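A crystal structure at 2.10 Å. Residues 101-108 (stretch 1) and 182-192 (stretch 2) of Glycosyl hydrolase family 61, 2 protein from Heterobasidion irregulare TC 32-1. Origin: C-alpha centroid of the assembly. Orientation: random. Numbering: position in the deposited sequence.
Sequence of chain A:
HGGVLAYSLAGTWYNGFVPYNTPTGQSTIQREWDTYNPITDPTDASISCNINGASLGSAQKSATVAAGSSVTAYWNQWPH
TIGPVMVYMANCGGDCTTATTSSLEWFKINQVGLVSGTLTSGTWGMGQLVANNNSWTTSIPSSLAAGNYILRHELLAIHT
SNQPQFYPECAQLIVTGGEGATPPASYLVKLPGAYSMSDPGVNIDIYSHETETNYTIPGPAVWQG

Stretch 1 (101-108) TSSLEWFK
Stretch 2 182-192: TPPASYLVKLP

The two stretches run antiparallel and meet at a single bridge, W106 opposite V189 (CA to CA, 5.2 Å), from which S102 pairs with L191 and F107 with L188. Both hydrogen bonds of the bridge are made by backbone: W106 N donates to V189 O at 2.7 Å (169°), and V189 N donates to W106 O at 2.9 Å (161°). W106 (phi/psi -98/133) and V189 (-136/170) are both extended. The carbonyl W106 O also receives a CA-H...O contact from L188 CA at 3.5 Å.

W106 covers the most surface of any residue in the contact, within a total of 600 Å² buried between the stretches. Its side chain (chi1 m, chi2 90°) lays the indole under L191, whose m,t rotamer brings CD1 over one face: L191 CD1 lies 3.7 Å from the centroid of the five-membered ring of W106, 13° off the normal, and 3.6 Å from W106 CG. A branched aliphatic end suits this flat, buried surface. K190 CA and V189 O lie at the indole edge, near its plane. The ring nitrogen is also satisfied, by a weak hydrogen bond from W106 NE1 to T101 O (3.2 Å) and a weak one to water 1 (3.1 Å). That water accepts from L191 N (3.0 Å) and donates to L104 O (2.5 Å), so it bridges the backbones where direct pairing has ceased. Beyond it, L191 O receives a CA-H...O contact from S102 CA (3.5 Å), and water 2 links S102 O (2.9 Å) to P192 O (2.6 Å). The peptide bond before P192 is cis.

On the other side of the bridge, F107 points its CA-to-CB bond toward stretch 2, with chi1 p and chi2 -84°. P183 covers one face of its ring, P183 CG standing 3.6 Å from the F107 ring centroid and 22° off the normal; the rigid, C-gamma endo pyrrolidine offers a compact apolar surface. L188 (m,t) approaches obliquely, its CD2 3.9 Å from F107 CB. The 3-10 segment 185-187 leads the chain into the bridge, with L188 N bonded to A185 O (3.1 Å). Water 3 then joins K108 N to Y187 O, 2.7 Å from each.

At the exposed margin, K190 starts away from stretch 1, but its long chain (m, m, chi3 -145°, t) returns so that NZ donates to S103 O at 3.3 Å, while K190 CD passes 3.5 Å from L104 O. E105 (m,t, chi3 -78°) places OE2 3.4 Å from L188 CD1, a van der Waals contact.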

# COMPACT_ATOMS: atom_id res chain seq x y z
N THR A 101 8.62 4.46 10.05
CA THR A 101 7.30 4.32 9.40
C THR A 101 6.31 3.52 10.26
O THR A 101 5.09 3.74 10.17
CB THR A 101 7.40 3.72 7.97
OG1 THR A 101 7.97 2.41 8.03
CG2 THR A 101 8.25 4.62 7.06
N SER A 102 6.83 2.62 11.10
CA SER A 102 6.02 1.85 12.05
C SER A 102 5.39 2.70 13.17
O SER A 102 4.46 2.22 13.83
CB SER A 102 6.85 0.73 12.68
OG SER A 102 7.97 1.24 13.38
N SER A 103 5.88 3.92 13.38
CA SER A 103 5.32 4.83 14.38
C SER A 103 4.27 5.79 13.83
O SER A 103 3.69 6.55 14.60
CB SER A 103 6.45 5.64 15.04
OG SER A 103 6.98 6.59 14.13
N LEU A 104 4.03 5.77 12.52
CA LEU A 104 3.16 6.76 11.90
C LEU A 104 1.68 6.40 12.03
O LEU A 104 1.32 5.25 12.34
CB LEU A 104 3.52 6.95 10.42
CG LEU A 104 5.00 7.26 10.14
CD1 LEU A 104 5.21 7.47 8.65
CD2 LEU A 104 5.48 8.47 10.93
N GLU A 105 0.84 7.41 11.80
CA GLU A 105 -0.61 7.24 11.77
C GLU A 105 -1.07 7.11 10.33
O GLU A 105 -1.00 8.07 9.56
CB GLU A 105 -1.29 8.43 12.44
CG GLU A 105 -1.21 8.40 13.95
CD GLU A 105 -1.81 9.65 14.57
OE1 GLU A 105 -1.14 10.71 14.56
OE2 GLU A 105 -2.95 9.56 15.07
N TRP A 106 -1.53 5.91 9.98
CA TRP A 106 -1.89 5.57 8.60
C TRP A 106 -3.37 5.71 8.37
O TRP A 106 -4.17 5.22 9.17
CB TRP A 106 -1.47 4.14 8.29
CG TRP A 106 -0.02 3.95 8.42
CD1 TRP A 106 0.66 3.59 9.55
CD2 TRP A 106 0.97 4.17 7.41
NE1 TRP A 106 2.01 3.53 9.29
CE2 TRP A 106 2.23 3.90 7.98
CE3 TRP A 106 0.90 4.56 6.06
CZ2 TRP A 106 3.42 4.00 7.26
CZ3 TRP A 106 2.09 4.66 5.34
CH2 TRP A 106 3.33 4.38 5.94
N PHE A 107 -3.73 6.36 7.26
CA PHE A 107 -5.12 6.43 6.79
C PHE A 107 -5.22 5.88 5.37
O PHE A 107 -4.29 6.00 4.57
CB PHE A 107 -5.69 7.85 6.89
CG PHE A 107 -4.93 8.89 6.10
CD1 PHE A 107 -3.80 9.50 6.63
CD2 PHE A 107 -5.36 9.26 4.83
CE1 PHE A 107 -3.10 10.45 5.90
CE2 PHE A 107 -4.67 10.22 4.10
CZ PHE A 107 -3.53 10.82 4.63
N LYS A 108 -6.37 5.30 5.07
CA LYS A 108 -6.64 4.62 3.81
C LYS A 108 -7.36 5.56 2.84
O LYS A 108 -8.41 6.12 3.18
CB LYS A 108 -7.50 3.40 4.11
CG LYS A 108 -7.59 2.38 2.99
CD LYS A 108 -8.55 1.26 3.35
CE LYS A 108 -7.98 0.29 4.38
NZ LYS A 108 -8.97 -0.75 4.79
N THR A 182 -7.37 16.98 7.54
CA THR A 182 -6.68 15.80 8.07
C THR A 182 -7.72 14.76 8.46
O THR A 182 -8.80 15.13 8.91
CB THR A 182 -5.85 16.14 9.33
OG1 THR A 182 -6.70 16.78 10.29
CG2 THR A 182 -4.69 17.07 9.00
N PRO A 183 -7.41 13.46 8.30
CA PRO A 183 -8.40 12.46 8.70
C PRO A 183 -8.66 12.48 10.21
O PRO A 183 -7.70 12.60 10.98
CB PRO A 183 -7.78 11.12 8.27
CG PRO A 183 -6.46 11.42 7.68
CD PRO A 183 -6.11 12.84 7.97
N PRO A 184 -9.94 12.36 10.64
CA PRO A 184 -10.23 12.18 12.07
C PRO A 184 -9.58 10.92 12.67
O PRO A 184 -9.23 10.00 11.93
CB PRO A 184 -11.76 12.07 12.12
CG PRO A 184 -12.26 12.64 10.84
CD PRO A 184 -11.17 12.42 9.83
N ALA A 185 -9.44 10.90 13.99
CA ALA A 185 -8.76 9.82 14.71
C ALA A 185 -9.30 8.42 14.41
O ALA A 185 -8.54 7.47 14.39
CB ALA A 185 -8.80 10.09 16.21
N SER A 186 -10.61 8.29 14.16
CA SER A 186 -11.23 7.00 13.84
C SER A 186 -10.76 6.33 12.54
O SER A 186 -10.89 5.12 12.40
CB SER A 186 -12.76 7.14 13.80
OG SER A 186 -13.14 8.12 12.85
N TYR A 187 -10.24 7.11 11.59
CA TYR A 187 -9.68 6.57 10.34
C TYR A 187 -8.20 6.20 10.46
O TYR A 187 -7.66 5.56 9.56
CB TYR A 187 -9.82 7.57 9.21
CG TYR A 187 -11.25 7.84 8.82
CD1 TYR A 187 -12.01 8.78 9.50
CD2 TYR A 187 -11.84 7.14 7.76
CE1 TYR A 187 -13.32 9.03 9.14
CE2 TYR A 187 -13.15 7.38 7.39
CZ TYR A 187 -13.89 8.33 8.08
OH TYR A 187 -15.19 8.58 7.72
N LEU A 188 -7.56 6.61 11.56
CA LEU A 188 -6.12 6.47 11.73
C LEU A 188 -5.77 5.17 12.44
O LEU A 188 -6.38 4.83 13.45
CB LEU A 188 -5.56 7.67 12.50
CG LEU A 188 -5.81 9.05 11.87
CD1 LEU A 188 -5.32 10.17 12.78
CD2 LEU A 188 -5.14 9.16 10.50
N VAL A 189 -4.81 4.43 11.88
CA VAL A 189 -4.32 3.18 12.47
C VAL A 189 -2.80 3.11 12.42
O VAL A 189 -2.14 3.94 11.79
CB VAL A 189 -4.93 1.94 11.77
CG1 VAL A 189 -6.45 1.94 11.91
CG2 VAL A 189 -4.53 1.86 10.30
N LYS A 190 -2.25 2.11 13.11
CA LYS A 190 -0.83 1.83 13.11
C LYS A 190 -0.56 0.58 12.29
O LYS A 190 -1.45 -0.27 12.09
CB LYS A 190 -0.35 1.59 14.55
CG LYS A 190 -0.61 2.74 15.52
CD LYS A 190 0.41 3.87 15.41
CE LYS A 190 0.70 4.49 16.78
NZ LYS A 190 1.29 5.86 16.71
N LEU A 191 0.68 0.46 11.82
CA LEU A 191 1.14 -0.69 11.05
C LEU A 191 2.51 -1.15 11.56
O LEU A 191 3.50 -0.46 11.28
CB LEU A 191 1.22 -0.33 9.56
CG LEU A 191 -0.15 -0.13 8.88
CD1 LEU A 191 0.04 0.50 7.51
CD2 LEU A 191 -0.92 -1.44 8.79
N PRO A 192 2.61 -2.26 12.29
CA PRO A 192 1.48 -3.13 12.68
C PRO A 192 0.54 -2.51 13.72
O PRO A 192 0.86 -1.48 14.32
CB PRO A 192 2.19 -4.34 13.30
CG PRO A 192 3.43 -3.76 13.90
CD PRO A 192 3.87 -2.69 12.93
O HOH W 1 2.32 2.94 12.32
O HOH W 2 2.96 -0.10 14.81
O HOH W 3 -8.36 5.39 6.94